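Local structure of putative retaining b-glycosidase (Saccharophagus degradans, 5A95) at residues Y146-Q151 / K206-S211; T191-T196 / F230-D235; R200-W205 / S237-A242. The protein probably hydrolyses beta-1,4 linkages in mixed-linkage beta-1,3/1,4-glucans as a retaining family 5 glycoside hydrolase. The protein carries 1 engineered substitution. All coordinates share one frame; numbering follows the deposited sequence.

How the contacts relate
The three contacts are neighbours on one side of the (β/α)8 barrel, their centres 12 to 13 Å apart, and their segments alternate along the chain. Contacts 1 and 3 both use helix 202-219: Tyr-146 OH in the first bonds Glu-204 OE1 in the third at 2.7 Å. Contact 2 is tied to the same helix start, since Arg-200 N donates to Asn-195 OD1 at 3.0 Å and the Phe-230 ring packs beside Trp-202 N. Contact 2 reaches the bound sugar, the Trp-232 side chain being about 4 Å from a glucose unit. The first two contacts also touch the second subunit, whereas no other chain of the assembly touches the segments of contact 3.

Contact 1 (Y146-Q151 / K206-S211)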
loop_
_atom_site.group_PDB
_atom_site.type_symbol
_atom_site.label_atom_id
_atom_site.label_comp_id
_atom_site.label_asym_id
_atom_site.label_seq_id
_atom_site.Cartn_x
_atom_site.Cartn_y
_atom_site.Cartn_z
ATOM N N TYR A 146 2.264 12.396 7.836
ATOM C CA TYR A 146 1.852 12.797 6.501
ATOM C C TYR A 146 1.259 11.605 5.789
ATOM O O TYR A 146 1.969 10.733 5.258
ATOM C CB TYR A 146 3.043 13.411 5.708
ATOM C CG TYR A 146 2.604 14.267 4.558
ATOM C CD1 TYR A 146 1.761 15.346 4.781
ATOM C CD2 TYR A 146 2.961 13.978 3.258
ATOM C CE1 TYR A 146 1.299 16.133 3.756
ATOM C CE2 TYR A 146 2.511 14.778 2.215
ATOM C CZ TYR A 146 1.668 15.845 2.476
ATOM O OH TYR A 146 1.165 16.671 1.488
ATOM N N LEU A 147 -0.069 11.571 5.784
ATOM C CA LEU A 147 -0.771 10.436 5.242
ATOM C C LEU A 147 -0.460 10.173 3.758
ATOM O O LEU A 147 -0.323 9.026 3.353
ATOM C CB LEU A 147 -2.277 10.555 5.517
ATOM C CG LEU A 147 -3.146 9.401 5.076
ATOM C CD1 LEU A 147 -2.741 8.095 5.745
ATOM C CD2 LEU A 147 -4.603 9.708 5.361
ATOM N N PRO A 148 -0.293 11.238 2.941
ATOM C CA PRO A 148 -0.028 10.934 1.517
ATOM C C PRO A 148 1.208 10.093 1.229
ATOM O O PRO A 148 1.226 9.340 0.263
ATOM C CB PRO A 148 0.075 12.317 0.861
ATOM C CG PRO A 148 -0.863 13.149 1.696
ATOM C CD PRO A 148 -0.598 12.674 3.121
ATOM N N THR A 149 2.253 10.226 2.053
ATOM C CA THR A 149 3.450 9.392 1.921
ATOM C C THR A 149 3.464 8.240 2.922
ATOM O O THR A 149 4.401 7.436 2.930
ATOM C CB THR A 149 4.730 10.195 2.104
ATOM O OG1 THR A 149 4.667 10.818 3.377
ATOM C CG2 THR A 149 4.923 11.196 0.996
ATOM N N GLU A 150 2.473 8.173 3.797
ATOM C CA GLU A 150 2.376 7.133 4.827
ATOM C C GLU A 150 3.629 7.096 5.707
ATOM O O GLU A 150 4.130 6.020 6.006
ATOM C CB GLU A 150 2.012 5.748 4.231
ATOM C CG GLU A 150 0.713 5.795 3.432
ATOM C CD GLU A 150 0.373 4.528 2.723
ATOM O OE1 GLU A 150 1.268 3.674 2.609
ATOM O OE2 GLU A 150 -0.795 4.356 2.264
ATOM N N GLN A 151 4.075 8.269 6.135
ATOM C CA GLN A 151 5.230 8.411 7.019
ATOM C C GLN A 151 4.804 9.222 8.245
ATOM O O GLN A 151 4.087 10.208 8.120
ATOM C CB GLN A 151 6.413 9.131 6.333
ATOM C CG GLN A 151 6.832 8.542 5.013
ATOM C CD GLN A 151 7.407 7.151 5.124
ATOM O OE1 GLN A 151 8.449 6.941 5.758
ATOM N NE2 GLN A 151 6.776 6.195 4.483
ATOM N N LYS A 206 -5.700 18.539 0.803
ATOM C CA LYS A 206 -7.089 18.913 0.541
ATOM C C LYS A 206 -7.824 17.819 -0.244
ATOM O O LYS A 206 -8.908 17.391 0.129
ATOM C CB LYS A 206 -7.097 20.242 -0.218
ATOM C CG LYS A 206 -8.441 20.674 -0.814
ATOM C CD LYS A 206 -8.239 21.920 -1.679
ATOM C CE LYS A 206 -9.515 22.457 -2.297
ATOM N NZ LYS A 206 -10.158 21.485 -3.191
ATOM N N THR A 207 -7.207 17.358 -1.331
ATOM C CA THR A 207 -7.804 16.329 -2.163
ATOM C C THR A 207 -8.071 15.047 -1.386
ATOM O O THR A 207 -9.110 14.404 -1.536
ATOM C CB THR A 207 -6.939 16.097 -3.424
ATOM O OG1 THR A 207 -6.898 17.327 -4.159
ATOM C CG2 THR A 207 -7.501 14.999 -4.337
ATOM N N LEU A 208 -7.103 14.639 -0.566
ATOM C CA LEU A 208 -7.242 13.425 0.204
ATOM C C LEU A 208 -8.361 13.555 1.255
ATOM O O LEU A 208 -9.144 12.618 1.462
ATOM C CB LEU A 208 -5.899 12.998 0.785
ATOM C CG LEU A 208 -5.881 11.692 1.543
ATOM C CD1 LEU A 208 -6.468 10.514 0.766
ATOM C CD2 LEU A 208 -4.456 11.373 1.945
ATOM N N ASN A 209 -8.429 14.709 1.915
ATOM C CA ASN A 209 -9.533 14.920 2.832
ATOM C C ASN A 209 -10.890 14.881 2.118
ATOM O O ASN A 209 -11.840 14.291 2.658
ATOM C CB ASN A 209 -9.402 16.226 3.621
ATOM C CG ASN A 209 -8.470 16.098 4.790
ATOM O OD1 ASN A 209 -8.888 15.866 5.908
ATOM N ND2 ASN A 209 -7.182 16.180 4.526
ATOM N N GLU A 210 -10.960 15.485 0.938
ATOM C CA GLU A 210 -12.201 15.438 0.148
ATOM C C GLU A 210 -12.574 14.000 -0.209
ATOM O O GLU A 210 -13.755 13.641 -0.220
ATOM C CB GLU A 210 -12.095 16.332 -1.083
ATOM C CG GLU A 210 -12.147 17.795 -0.726
ATOM C CD GLU A 210 -11.766 18.769 -1.815
ATOM O OE1 GLU A 210 -11.330 18.327 -2.902
ATOM O OE2 GLU A 210 -11.877 19.996 -1.553
ATOM N N SER A 211 -11.577 13.169 -0.457
ATOM C CA SER A 211 -11.828 11.771 -0.764
ATOM C C SER A 211 -12.403 11.024 0.427
ATOM O O SER A 211 -13.350 10.253 0.305
ATOM C CB SER A 211 -10.529 11.116 -1.255
ATOM O OG SER A 211 -10.725 9.779 -1.678
#
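In the (β/α)8 barrel of family 5, the loop after strand 136-144 touches the flank of helix 202-219 where Leu-147 and Pro-148 meet Leu-208. The patch is small, 107 Å² summed over both sides, and no hydrogen bond crosses it. Within 206-211 one methyl makes both contacts: Leu-208 CD2 lies 3.8 Å from Leu-147 CD2 and 4.0 Å from Pro-148 CG. The two leucines cross at about a right angle, and with its CG trans to the backbone N (chi1 -176°) Leu-208 extends its branched end from the helix toward the loop. The buried Leu-147 also packs on Trp-205 of the same helix and on Ile-161 of helix 161-174, held between the two helices. The loop keeps its shape through a G1 beta bulge, in which Glu-150 and Gln-151 both face Tyr-146; Tyr-146 N donates to Gln-151 O at 2.9 Å, while the return bond from Gln-151 N is weak. Pro-148 CD sits 3.6 Å above the plane of the Tyr-146 ring, over its centre. At the far end of the loop Gln-151 NE2 donates to Thr-149 O at 3.1 Å, with the acceptor nearly in the amide plane, and also to Lys-162 O of the second subunit. On the helix Lys-206 NZ forms a salt bridge at 2.8 Å with the syn side of Glu-210 OE2, one turn on, and another with Glu-245.

Contact 2 (T191-T196 / F230-D235); sequences TTMGNT and FNWAYD
Thr-191 and Trp-232 bring the backbones closest, with their CA atoms 5.2 Å apart. Asn-231, Trp-232 and Ala-233 all have positive phi and psi, a left-handed helical turn in which Phe-230 O accepts from both Tyr-234 N and Asp-235 N. The other segment makes a type I' turn from Met-193 to Thr-196. Thr-191 lies against one face of the Trp-232 indole: its CG2 makes a CH-pi contact 3.7 Å from the centroid of the five-membered ring, 18° off the normal, while its OG1 stands 3.2 Å above the plane, over the six-membered ring. Holding OG1 trans to the backbone N (chi1 178°) sets hydroxyl and methyl side by side over the indole. That hydroxyl also accepts from Met-193 N at 3.0 Å, an ST turn fixing its rotation. Both segments lie in connections after neighbouring parallel strands of the (β/α)8 barrel, 181-185 and 224-227, and the indole lies beside a bound glucose unit, its NE1 hydrogen-bonded to Gln-153 OE1. Met-193 CG approaches Trp-232 CZ2 obliquely at 4.0 Å. With an alanine in place of Trp-232, Thr-191 would probably lose the flat surface it packs on, Gln-153 its indole partner and the glucose unit its neighbouring ring.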
loop_
_atom_site.group_PDB
_atom_site.type_symbol
_atom_site.label_atom_id
_atom_site.label_comp_id
_atom_site.label_asym_id
_atom_site.label_seq_id
_atom_site.Cartn_x
_atom_site.Cartn_y
_atom_site.Cartn_z
ATOM N N THR A 191 1.547 16.637 9.719
ATOM C CA THR A 191 2.864 17.232 9.811
ATOM C C THR A 191 3.829 16.475 8.923
ATOM O O THR A 191 3.709 15.248 8.780
ATOM C CB THR A 191 3.432 17.294 11.250
ATOM O OG1 THR A 191 4.743 17.867 11.185
ATOM C CG2 THR A 191 3.516 15.915 11.901
ATOM N N THR A 192 4.789 17.184 8.334
ATOM C CA THR A 192 5.880 16.510 7.656
ATOM C C THR A 192 7.192 16.587 8.423
ATOM O O THR A 192 8.218 16.151 7.915
ATOM C CB THR A 192 6.118 17.074 6.261
ATOM O OG1 THR A 192 6.503 18.445 6.398
ATOM C CG2 THR A 192 4.899 16.877 5.391
ATOM N N MET A 193 7.172 17.104 9.639
ATOM C CA MET A 193 8.375 17.185 10.473
ATOM C C MET A 193 9.498 17.862 9.690
ATOM O O MET A 193 10.601 17.311 9.524
ATOM C CB MET A 193 8.796 15.820 11.002
ATOM C CG MET A 193 7.771 15.211 11.928
ATOM S SD MET A 193 8.321 13.679 12.695
ATOM C CE MET A 193 9.352 14.348 14.017
ATOM N N GLY A 194 9.267 19.066 9.227
ATOM C CA GLY A 194 10.266 19.797 8.480
ATOM C C GLY A 194 10.536 19.200 7.120
ATOM O O GLY A 194 11.658 19.260 6.589
ATOM N N ASN A 195 9.514 18.591 6.522
ATOM C CA ASN A 195 9.600 17.889 5.242
ATOM C C ASN A 195 10.550 16.697 5.234
ATOM O O ASN A 195 10.922 16.205 4.170
ATOM C CB ASN A 195 9.862 18.863 4.090
ATOM C CG ASN A 195 8.642 19.739 3.756
ATOM O OD1 ASN A 195 7.496 19.444 4.092
ATOM N ND2 ASN A 195 8.893 20.808 3.084
ATOM N N THR A 196 10.819 16.151 6.414
ATOM C CA THR A 196 11.505 14.882 6.513
ATOM C C THR A 196 10.596 13.687 6.201
ATOM O O THR A 196 11.060 12.603 5.879
ATOM C CB THR A 196 12.155 14.675 7.896
ATOM O OG1 THR A 196 11.143 14.713 8.916
ATOM C CG2 THR A 196 13.207 15.716 8.150
ATOM N N PHE A 230 -1.580 21.834 8.458
ATOM C CA PHE A 230 -0.198 21.444 8.750
ATOM C C PHE A 230 0.315 22.051 10.046
ATOM O O PHE A 230 -0.410 22.705 10.815
ATOM C CB PHE A 230 0.713 21.796 7.555
ATOM C CG PHE A 230 0.287 21.182 6.233
ATOM C CD1 PHE A 230 -0.228 19.908 6.160
ATOM C CD2 PHE A 230 0.461 21.883 5.055
ATOM C CE1 PHE A 230 -0.581 19.334 4.945
ATOM C CE2 PHE A 230 0.114 21.319 3.850
ATOM C CZ PHE A 230 -0.405 20.067 3.802
ATOM N N ASN A 231 1.592 21.757 10.337
ATOM C CA ASN A 231 2.226 22.150 11.587
ATOM C C ASN A 231 1.466 21.588 12.784
ATOM O O ASN A 231 1.228 22.276 13.769
ATOM C CB ASN A 231 2.365 23.684 11.685
ATOM C CG ASN A 231 3.279 24.126 12.819
ATOM O OD1 ASN A 231 4.031 23.334 13.384
ATOM N ND2 ASN A 231 3.144 25.381 13.221
ATOM N N TRP A 232 1.163 20.299 12.712
ATOM C CA TRP A 232 0.448 19.585 13.760
ATOM C C TRP A 232 -0.933 20.205 14.027
ATOM O O TRP A 232 -1.277 20.565 15.164
ATOM C CB TRP A 232 1.256 19.492 15.054
ATOM C CG TRP A 232 2.497 18.631 15.011
ATOM C CD1 TRP A 232 2.586 17.360 15.499
ATOM C CD2 TRP A 232 3.793 18.976 14.535
ATOM N NE1 TRP A 232 3.870 16.882 15.358
ATOM C CE2 TRP A 232 4.639 17.854 14.785
ATOM C CE3 TRP A 232 4.346 20.120 13.975
ATOM C CZ2 TRP A 232 5.983 17.833 14.424
ATOM C CZ3 TRP A 232 5.686 20.088 13.614
ATOM C CH2 TRP A 232 6.490 18.961 13.843
ATOM N N ALA A 233 -1.729 20.323 12.964
ATOM C CA ALA A 233 -3.088 20.850 13.054
ATOM C C ALA A 233 -3.090 22.250 13.639
ATOM O O ALA A 233 -3.937 22.595 14.434
ATOM C CB ALA A 233 -4.001 19.914 13.872
ATOM N N TYR A 234 -2.194 23.092 13.172
ATOM C CA TYR A 234 -2.110 24.459 13.640
ATOM C C TYR A 234 -2.416 25.504 12.576
ATOM O O TYR A 234 -3.024 26.527 12.878
ATOM C CB TYR A 234 -0.759 24.724 14.339
ATOM C CG TYR A 234 -0.752 26.049 15.026
ATOM C CD1 TYR A 234 -1.480 26.261 16.195
ATOM C CD2 TYR A 234 -0.039 27.109 14.501
ATOM C CE1 TYR A 234 -1.521 27.499 16.781
ATOM C CE2 TYR A 234 -0.055 28.362 15.117
ATOM C CZ TYR A 234 -0.824 28.543 16.264
ATOM O OH TYR A 234 -0.907 29.786 16.880
ATOM N N ASP A 235 -2.037 25.261 11.330
ATOM C CA ASP A 235 -2.158 26.280 10.282
ATOM C C ASP A 235 -3.355 26.018 9.368
ATOM O O ASP A 235 -3.305 25.144 8.494
ATOM C CB ASP A 235 -0.857 26.361 9.462
ATOM C CG ASP A 235 -0.885 27.481 8.420
ATOM O OD1 ASP A 235 -1.804 28.322 8.460
ATOM O OD2 ASP A 235 0.044 27.517 7.587
#

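Contact 3 (R200-W205 / S237-A242); sequences RNWAEW and SPIKKA
Pro-238 CB rests over one face of the Trp-202 indole, 3.5 Å from the centroid of the five-membered ring and 13° off its normal, a CH-pi contact. Trp-202 is the first residue of helix 202-219 in the (β/α)8 barrel, and Pro-238 belongs to the loop between helix 230-233 and strand 250-252, so the indole fastens the start of an outer helix to a neighbouring connection. The ring swings to the proline because its CG is trans to the backbone N (chi1 -180°), which carries it off the helix toward the loop. Around this centre, Ile-239 CG2 comes obliquely to CZ2 of Trp-202 at 3.8 Å, while the Ala-242 methyl CB lies 3.7 Å from CD1 of Trp-202. In all, 197 Å² is buried over the two sides.

The polar edge begins at the indole nitrogen. Trp-202 NE1 donates to Ala-242 O at 2.9 Å, with the oxygen only 9° out of the ring plane; on the acceptor side the donor is tilted slightly from the carbonyl plane. Face and edge of one indole are thus engaged by the same loop, which limits its freedom to turn. The loop bends back to present that carbonyl, Ala-242 N donating to Pro-238 O at 3.1 Å. Farther out, Lys-240 makes a cation-pi contact with Phe-280. At the helix start Asn-201 is the N-cap: its OD1 accepts from Glu-204 N at 2.9 Å, the donor lying in the carbonyl plane on a lone pair.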
loop_
_atom_site.group_PDB
_atom_site.type_symbol
_atom_site.label_atom_id
_atom_site.label_comp_id
_atom_site.label_asym_id
_atom_site.label_seq_id
_atom_site.Cartn_x
_atom_site.Cartn_y
_atom_site.Cartn_z
ATOM N N ARG A 200 5.236 18.766 2.278
ATOM C CA ARG A 200 3.902 19.203 2.628
ATOM C C ARG A 200 3.314 19.951 1.444
ATOM O O ARG A 200 3.970 20.796 0.855
ATOM C CB ARG A 200 3.881 20.004 3.930
ATOM C CG ARG A 200 4.233 21.457 3.817
ATOM C CD ARG A 200 4.191 22.162 5.168
ATOM N NE ARG A 200 5.263 21.725 6.059
ATOM C CZ ARG A 200 6.514 22.158 5.998
ATOM N NH1 ARG A 200 6.916 23.021 5.055
ATOM N NH2 ARG A 200 7.363 21.723 6.892
ATOM N N ASN A 201 2.070 19.629 1.126
ATOM C CA ASN A 201 1.418 20.193 -0.056
ATOM C C ASN A 201 -0.076 20.294 0.200
ATOM O O ASN A 201 -0.749 19.274 0.347
ATOM C CB ASN A 201 1.680 19.332 -1.278
ATOM C CG ASN A 201 1.126 19.958 -2.548
ATOM O OD1 ASN A 201 0.040 19.615 -3.000
ATOM N ND2 ASN A 201 1.858 20.929 -3.102
ATOM N N TRP A 202 -0.576 21.522 0.284
ATOM C CA TRP A 202 -1.992 21.698 0.589
ATOM C C TRP A 202 -2.897 21.045 -0.441
ATOM O O TRP A 202 -3.876 20.393 -0.071
ATOM C CB TRP A 202 -2.339 23.197 0.758
ATOM C CG TRP A 202 -3.788 23.381 1.081
ATOM C CD1 TRP A 202 -4.746 23.852 0.266
ATOM C CD2 TRP A 202 -4.429 23.005 2.298
ATOM N NE1 TRP A 202 -5.960 23.803 0.889
ATOM C CE2 TRP A 202 -5.798 23.309 2.147
ATOM C CE3 TRP A 202 -3.986 22.493 3.516
ATOM C CZ2 TRP A 202 -6.721 23.064 3.133
ATOM C CZ3 TRP A 202 -4.913 22.272 4.506
ATOM C CH2 TRP A 202 -6.257 22.569 4.319
ATOM N N ALA A 203 -2.611 21.218 -1.725
ATOM C CA ALA A 203 -3.522 20.651 -2.695
ATOM C C ALA A 203 -3.679 19.138 -2.542
ATOM O O ALA A 203 -4.776 18.598 -2.617
ATOM C CB ALA A 203 -3.086 21.021 -4.117
ATOM N N GLU A 204 -2.567 18.457 -2.318
ATOM C CA GLU A 204 -2.579 17.019 -2.099
ATOM C C GLU A 204 -3.400 16.637 -0.859
ATOM O O GLU A 204 -4.220 15.727 -0.879
ATOM C CB GLU A 204 -1.137 16.551 -1.967
ATOM C CG GLU A 204 -0.925 15.085 -1.662
ATOM C CD GLU A 204 0.542 14.734 -1.647
ATOM O OE1 GLU A 204 1.290 15.374 -0.885
ATOM O OE2 GLU A 204 0.926 13.758 -2.340
ATOM N N TRP A 205 -3.194 17.384 0.202
ATOM C CA TRP A 205 -3.870 17.097 1.463
ATOM C C TRP A 205 -5.361 17.396 1.387
ATOM O O TRP A 205 -6.188 16.600 1.834
ATOM C CB TRP A 205 -3.172 17.824 2.618
ATOM C CG TRP A 205 -3.736 17.553 3.961
ATOM C CD1 TRP A 205 -4.145 18.482 4.871
ATOM C CD2 TRP A 205 -3.904 16.285 4.601
ATOM N NE1 TRP A 205 -4.601 17.881 6.009
ATOM C CE2 TRP A 205 -4.459 16.529 5.875
ATOM C CE3 TRP A 205 -3.702 14.966 4.211
ATOM C CZ2 TRP A 205 -4.813 15.503 6.728
ATOM C CZ3 TRP A 205 -4.072 13.956 5.052
ATOM C CH2 TRP A 205 -4.629 14.228 6.301
ATOM N N SER A 237 -4.542 28.609 7.543
ATOM C CA SER A 237 -4.544 29.695 6.568
ATOM C C SER A 237 -4.758 29.286 5.104
ATOM O O SER A 237 -5.373 30.046 4.373
ATOM C CB SER A 237 -3.326 30.602 6.732
ATOM O OG SER A 237 -2.124 29.946 6.437
ATOM N N PRO A 238 -4.300 28.085 4.666
ATOM C CA PRO A 238 -4.576 27.741 3.254
ATOM C C PRO A 238 -6.056 27.698 2.854
ATOM O O PRO A 238 -6.358 27.735 1.673
ATOM C CB PRO A 238 -3.933 26.370 3.088
ATOM C CG PRO A 238 -2.807 26.382 4.092
ATOM C CD PRO A 238 -3.421 27.077 5.291
ATOM N N ILE A 239 -6.966 27.572 3.814
ATOM C CA ILE A 239 -8.390 27.467 3.487
ATOM C C ILE A 239 -8.999 28.773 2.997
ATOM O O ILE A 239 -10.118 28.756 2.509
ATOM C CB ILE A 239 -9.227 26.909 4.648
ATOM C CG1 ILE A 239 -9.458 27.950 5.748
ATOM C CG2 ILE A 239 -8.622 25.611 5.184
ATOM C CD1 ILE A 239 -10.339 27.448 6.862
ATOM N N LYS A 240 -8.304 29.897 3.113
ATOM C CA LYS A 240 -8.899 31.153 2.644
ATOM C C LYS A 240 -9.198 31.051 1.159
ATOM O O LYS A 240 -10.325 31.353 0.703
ATOM C CB LYS A 240 -7.996 32.357 2.932
ATOM C CG LYS A 240 -7.869 32.597 4.425
ATOM C CD LYS A 240 -6.966 33.761 4.694
ATOM C CE LYS A 240 -6.758 33.985 6.173
ATOM N NZ LYS A 240 -5.741 35.030 6.427
ATOM N N LYS A 241 -8.213 30.624 0.377
ATOM C CA LYS A 241 -8.452 30.482 -1.053
ATOM C C LYS A 241 -8.609 29.064 -1.545
ATOM O O LYS A 241 -9.075 28.858 -2.673
ATOM C CB LYS A 241 -7.398 31.205 -1.869
ATOM C CG LYS A 241 -7.445 32.719 -1.685
ATOM C CD LYS A 241 -8.780 33.339 -2.116
ATOM C CE LYS A 241 -8.703 34.859 -2.189
ATOM N NZ LYS A 241 -9.182 35.463 -0.915
ATOM N N ALA A 242 -8.273 28.094 -0.700
ATOM C CA ALA A 242 -8.436 26.687 -1.089
ATOM C C ALA A 242 -9.108 25.875 0.001
ATOM O O ALA A 242 -8.582 24.864 0.483
ATOM C CB ALA A 242 -7.107 26.081 -1.490
#